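Local coordinates for hypothetical protein TM1553 (Thermotoga maritima, PDB 1VRM) that probably transfers FMN from FAD onto target proteins, as a flavin transferase of the ApbE type, at residues 111-116 against 129-134; 229-234 against 277-282. All coordinates share one frame; numbering follows the deposited sequence.

In the fold
From the N terminus the chain lays down two strands of the antiparallel sheet and several helices before reaching contact 1, where helix 108-114 meets helix 128-135 and closes a mostly non-helical linker of 12 residues. The chain then returns to the sheet. Contact 2 closes a longer excursion of 42 residues, bringing helix 272-296 against strand 229-234 near the centre of the molecule. The two contacts are in series, neither nested nor crossing, with centres about 23 Å apart and nearest atoms about 9 Å apart. Even so, the excursion of contact 2 includes Gly256, Tyr257 and Pro258, which meet the contact 1 helices, Gly256 by a hydrogen bond and the others by packing.

Contact 1. Residues 111-116 against 129-134; sequences LELWGF and EEIEEA
Leu113 and Ala134 bring the two short helices nearest each other, with 8.0 Å between Leu113 CA and Ala134 CA. The pair is a helix-loop-helix element at the periphery of the ApbE fold, and its first helix stops in a Schellman motif: Gly115 takes a positive phi of 95°, while Phe116 N bonds back to Leu111 O and Gly115 N to Glu112 O. Within this last turn, Leu113 reaches across. With CG anti to its backbone N (chi1 -166°), its CD2 methyl settles among residues one turn apart on the second helix, 3.9 Å from Ala134 CB and 3.8 Å from the carbonyl Glu130 O, with Ile131 CG1 a little farther off. The other branch of the leucine, CD1, comes within 3.6 Å of Glu130 OE2, the leucine and glutamate side chains crossing obliquely. That carboxylate is engaged elsewhere: OE2 forms a salt bridge with Arg124 and OE1 accepts a bond from Ser127 N at the start of its own helix, so the group is fixed at both oxygens while its chain flanks the leucine. Alongside, Ile131 sends its CD1 methyl obliquely toward the indole, which Pro126 and Pro258 also touch. Ile131 CD1 meets Trp114 CZ2 at 4.0 Å, while the indole N-H, on Trp114 NE1, is spent on the carbonyl oxygen of Gly256.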
loop_
_atom_site.group_PDB
_atom_site.type_symbol
_atom_site.label_atom_id
_atom_site.label_comp_id
_atom_site.label_asym_id
_atom_site.label_seq_id
_atom_site.Cartn_x
_atom_site.Cartn_y
_atom_site.Cartn_z
ATOM N N LEU A 111 6.905 -8.581 11.090
ATOM C CA LEU A 111 6.923 -9.245 9.746
ATOM C C LEU A 111 8.108 -10.206 9.701
ATOM O O LEU A 111 8.007 -11.315 9.220
ATOM C CB LEU A 111 6.971 -8.239 8.623
ATOM C CG LEU A 111 5.676 -7.431 8.532
ATOM C CD1 LEU A 111 5.879 -6.294 7.589
ATOM C CD2 LEU A 111 4.530 -8.279 8.059
ATOM N N GLU A 112 9.227 -9.791 10.272
ATOM C CA GLU A 112 10.440 -10.608 10.250
ATOM C C GLU A 112 10.226 -11.899 11.098
ATOM O O GLU A 112 10.549 -13.033 10.717
ATOM C CB GLU A 112 11.550 -9.698 10.761
ATOM C CG GLU A 112 12.896 -10.132 10.616
ATOM C CD GLU A 112 13.828 -9.110 11.271
ATOM O OE1 GLU A 112 13.659 -8.817 12.471
ATOM O OE2 GLU A 112 14.718 -8.623 10.576
ATOM N N LEU A 113 9.556 -11.738 12.232
ATOM C CA LEU A 113 9.272 -12.836 13.113
ATOM C C LEU A 113 8.367 -13.867 12.479
ATOM O O LEU A 113 8.600 -15.053 12.578
ATOM C CB LEU A 113 8.629 -12.277 14.372
ATOM C CG LEU A 113 8.514 -13.154 15.610
ATOM C CD1 LEU A 113 9.917 -13.358 16.230
ATOM C CD2 LEU A 113 7.502 -12.527 16.578
ATOM N N TRP A 114 7.324 -13.390 11.806
ATOM C CA TRP A 114 6.373 -14.262 11.112
ATOM C C TRP A 114 6.952 -14.885 9.825
ATOM O O TRP A 114 6.390 -15.825 9.265
ATOM C CB TRP A 114 5.118 -13.435 10.741
ATOM C CG TRP A 114 4.176 -13.255 11.819
ATOM C CD1 TRP A 114 4.144 -12.236 12.729
ATOM C CD2 TRP A 114 3.058 -14.099 12.118
ATOM N NE1 TRP A 114 3.090 -12.411 13.608
ATOM C CE2 TRP A 114 2.392 -13.546 13.237
ATOM C CE3 TRP A 114 2.578 -15.305 11.558
ATOM C CZ2 TRP A 114 1.286 -14.153 13.805
ATOM C CZ3 TRP A 114 1.475 -15.868 12.087
ATOM C CH2 TRP A 114 0.844 -15.329 13.228
ATOM N N GLY A 115 8.046 -14.337 9.330
ATOM C CA GLY A 115 8.697 -14.850 8.118
ATOM C C GLY A 115 8.317 -14.173 6.811
ATOM O O GLY A 115 8.745 -14.602 5.719
ATOM N N PHE A 116 7.524 -13.119 6.881
ATOM C CA PHE A 116 7.048 -12.422 5.674
ATOM C C PHE A 116 8.183 -11.741 4.898
ATOM O O PHE A 116 8.065 -11.541 3.712
ATOM C CB PHE A 116 5.899 -11.491 5.965
ATOM C CG PHE A 116 4.637 -12.209 6.261
ATOM C CD1 PHE A 116 3.973 -12.920 5.250
ATOM C CD2 PHE A 116 4.071 -12.183 7.522
ATOM C CE1 PHE A 116 2.808 -13.557 5.528
ATOM C CE2 PHE A 116 2.918 -12.824 7.778
ATOM C CZ PHE A 116 2.287 -13.527 6.803
ATOM N N GLU A 129 4.320 -15.697 23.411
ATOM C CA GLU A 129 5.417 -15.059 24.117
ATOM C C GLU A 129 6.353 -14.281 23.159
ATOM O O GLU A 129 6.758 -13.152 23.470
ATOM C CB GLU A 129 6.156 -16.114 24.938
ATOM C CG GLU A 129 7.334 -15.669 25.625
ATOM C CD GLU A 129 7.756 -16.642 26.742
ATOM O OE1 GLU A 129 7.307 -17.814 26.770
ATOM O OE2 GLU A 129 8.521 -16.208 27.605
ATOM N N GLU A 130 6.646 -14.842 21.995
ATOM C CA GLU A 130 7.516 -14.182 21.004
ATOM C C GLU A 130 6.857 -12.916 20.470
ATOM O O GLU A 130 7.486 -11.906 20.299
ATOM C CB GLU A 130 7.794 -15.103 19.832
ATOM C CG GLU A 130 8.801 -16.223 20.078
ATOM C CD GLU A 130 9.051 -16.928 18.758
ATOM O OE1 GLU A 130 8.222 -17.823 18.408
ATOM O OE2 GLU A 130 9.997 -16.488 18.040
ATOM N N ILE A 131 5.556 -12.998 20.235
ATOM C CA ILE A 131 4.814 -11.874 19.676
ATOM C C ILE A 131 4.723 -10.752 20.702
ATOM O O ILE A 131 4.886 -9.575 20.366
ATOM C CB ILE A 131 3.415 -12.304 19.181
ATOM C CG1 ILE A 131 3.564 -13.146 17.931
ATOM C CG2 ILE A 131 2.528 -11.089 18.934
ATOM C CD1 ILE A 131 2.452 -14.029 17.641
ATOM N N GLU A 132 4.456 -11.105 21.962
ATOM C CA GLU A 132 4.399 -10.102 23.026
ATOM C C GLU A 132 5.716 -9.363 23.188
ATOM O O GLU A 132 5.716 -8.162 23.324
ATOM C CB GLU A 132 4.002 -10.694 24.351
ATOM C CG GLU A 132 2.546 -11.130 24.422
ATOM N N GLU A 133 6.822 -10.072 23.039
ATOM C CA GLU A 133 8.102 -9.409 23.099
ATOM C C GLU A 133 8.304 -8.530 21.868
ATOM O O GLU A 133 8.781 -7.403 21.981
ATOM C CB GLU A 133 9.221 -10.433 23.201
ATOM C CG GLU A 133 10.625 -9.814 23.101
ATOM C CD GLU A 133 10.975 -8.876 24.241
ATOM O OE1 GLU A 133 10.451 -9.040 25.363
ATOM O OE2 GLU A 133 11.751 -7.918 23.990
ATOM N N ALA A 134 7.962 -9.006 20.679
ATOM C CA ALA A 134 8.159 -8.202 19.485
ATOM C C ALA A 134 7.333 -6.912 19.479
ATOM O O ALA A 134 7.711 -5.910 18.866
ATOM C CB ALA A 134 7.870 -9.012 18.218
#

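Contact 2. Residues 229-234 against 277-282; sequences AVATSG and ALSTAG
Ser279 stands over one face of the flat peptide unit that joins Thr232 to Ser233, with its hydroxyl oxygen nearly above the carbonyl carbon: Ser279 OG lies 4.1 Å from Thr232 C. At the rim of that same plane, Thr232 O is hydrogen-bonded to an unidentified bound molecule. The contact lays a helix on a strand of the central antiparallel sheet, and its small residues allow a close approach, the local axes coming within 7.2 Å and running at 33° to each other. Ala231 and Ser233 project from the strand toward the helix, and Ser279 points back between them. The methyl Ala231 CB is 4.2 Å from Ser279 OG, and Ser233 CB rests 3.6 Å from the carbonyl Ser279 O. The two serine hydroxyls come together, Ser233 OG and Ser279 OG being 2.9 Å apart. Ser279 OG occupies the position between its own backbone N and carbonyl carbon (chi1 68°), which turns it back along the helix to bond with Asp276 O. At the next residue, Thr280 OG1 lies 3.5 Å from Ser233 OG and makes a weak bond to the same Asp276 O. All three hydroxyls also bond the unidentified molecule, Ser233 and Ser279 through a shared oxygen and Thr280 through another. The molecule probably comes from the crystallisation liquor, though it may mark a pocket at the strand-helix junction; whether flavin binds here is not established. Thr232 points away from the helix and is bonded to Thr266. Strand 229-234 lies between strands 194-197 and 262-269, and helix 272-296 extends its contact with the sheet through Ala275 on Ala231 and Ser279 on Ile267.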
loop_
_atom_site.group_PDB
_atom_site.type_symbol
_atom_site.label_atom_id
_atom_site.label_comp_id
_atom_site.label_asym_id
_atom_site.label_seq_id
_atom_site.Cartn_x
_atom_site.Cartn_y
_atom_site.Cartn_z
ATOM N N ALA A 229 -7.538 7.507 -7.556
ATOM C CA ALA A 229 -6.936 6.229 -7.364
ATOM C C ALA A 229 -7.845 5.298 -6.584
ATOM O O ALA A 229 -8.766 5.721 -5.903
ATOM C CB ALA A 229 -5.583 6.414 -6.551
ATOM N N VAL A 230 -7.563 4.003 -6.713
ATOM C CA VAL A 230 -8.257 2.999 -5.931
ATOM C C VAL A 230 -7.201 2.001 -5.442
ATOM O O VAL A 230 -6.267 1.664 -6.171
ATOM C CB VAL A 230 -9.414 2.330 -6.693
ATOM C CG1 VAL A 230 -8.993 1.628 -7.976
ATOM C CG2 VAL A 230 -10.141 1.353 -5.766
ATOM N N ALA A 231 -7.345 1.542 -4.211
ATOM C CA ALA A 231 -6.404 0.558 -3.645
ATOM C C ALA A 231 -7.222 -0.445 -2.827
ATOM O O ALA A 231 -8.155 -0.050 -2.119
ATOM C CB ALA A 231 -5.358 1.247 -2.773
ATOM N N THR A 232 -6.793 -1.705 -2.815
ATOM C CA THR A 232 -7.439 -2.744 -2.076
ATOM C C THR A 232 -6.409 -3.449 -1.183
ATOM O O THR A 232 -5.285 -3.762 -1.636
ATOM C CB THR A 232 -8.155 -3.719 -3.043
ATOM O OG1 THR A 232 -9.213 -3.025 -3.719
ATOM C CG2 THR A 232 -8.738 -4.914 -2.277
ATOM N N SER A 233 -6.766 -3.670 0.087
ATOM C CA SER A 233 -5.992 -4.560 0.963
ATOM C C SER A 233 -6.872 -5.771 1.199
ATOM O O SER A 233 -8.035 -5.655 1.502
ATOM C CB SER A 233 -5.666 -3.924 2.303
ATOM O OG SER A 233 -4.722 -2.897 2.139
ATOM N N GLY A 234 -6.273 -6.948 1.162
ATOM C CA GLY A 234 -7.052 -8.168 1.315
ATOM C C GLY A 234 -6.238 -9.244 2.002
ATOM O O GLY A 234 -5.006 -9.203 2.042
ATOM N N ALA A 277 -2.282 3.532 2.020
ATOM C CA ALA A 277 -2.104 3.559 3.478
ATOM C C ALA A 277 -3.428 3.317 4.197
ATOM O O ALA A 277 -3.503 2.587 5.180
ATOM C CB ALA A 277 -1.507 4.838 3.969
ATOM N N LEU A 278 -4.490 3.977 3.721
ATOM C CA LEU A 278 -5.757 3.878 4.396
ATOM C C LEU A 278 -6.478 2.564 4.125
ATOM O O LEU A 278 -7.249 2.110 4.959
ATOM C CB LEU A 278 -6.632 5.090 4.111
ATOM C CG LEU A 278 -6.075 6.412 4.637
ATOM C CD1 LEU A 278 -7.067 7.544 4.414
ATOM C CD2 LEU A 278 -5.713 6.359 6.098
ATOM N N SER A 279 -6.132 1.867 3.056
ATOM C CA SER A 279 -6.773 0.566 2.825
ATOM C C SER A 279 -6.213 -0.421 3.874
ATOM O O SER A 279 -6.944 -1.235 4.389
ATOM C CB SER A 279 -6.604 0.052 1.409
ATOM O OG SER A 279 -5.259 -0.279 1.132
ATOM N N THR A 280 -4.914 -0.290 4.194
ATOM C CA THR A 280 -4.304 -1.103 5.229
ATOM C C THR A 280 -4.937 -0.785 6.576
ATOM O O THR A 280 -5.342 -1.663 7.315
ATOM C CB THR A 280 -2.770 -0.842 5.238
ATOM O OG1 THR A 280 -2.224 -1.238 3.955
ATOM C CG2 THR A 280 -2.076 -1.594 6.355
ATOM N N ALA A 281 -5.001 0.502 6.913
ATOM C CA ALA A 281 -5.580 0.893 8.196
ATOM C C ALA A 281 -7.042 0.434 8.321
ATOM O O ALA A 281 -7.475 -0.052 9.354
ATOM C CB ALA A 281 -5.548 2.400 8.367
ATOM N N GLY A 282 -7.802 0.634 7.252
ATOM C CA GLY A 282 -9.228 0.221 7.267
ATOM C C GLY A 282 -9.386 -1.274 7.440
ATOM O O GLY A 282 -10.307 -1.746 8.136
#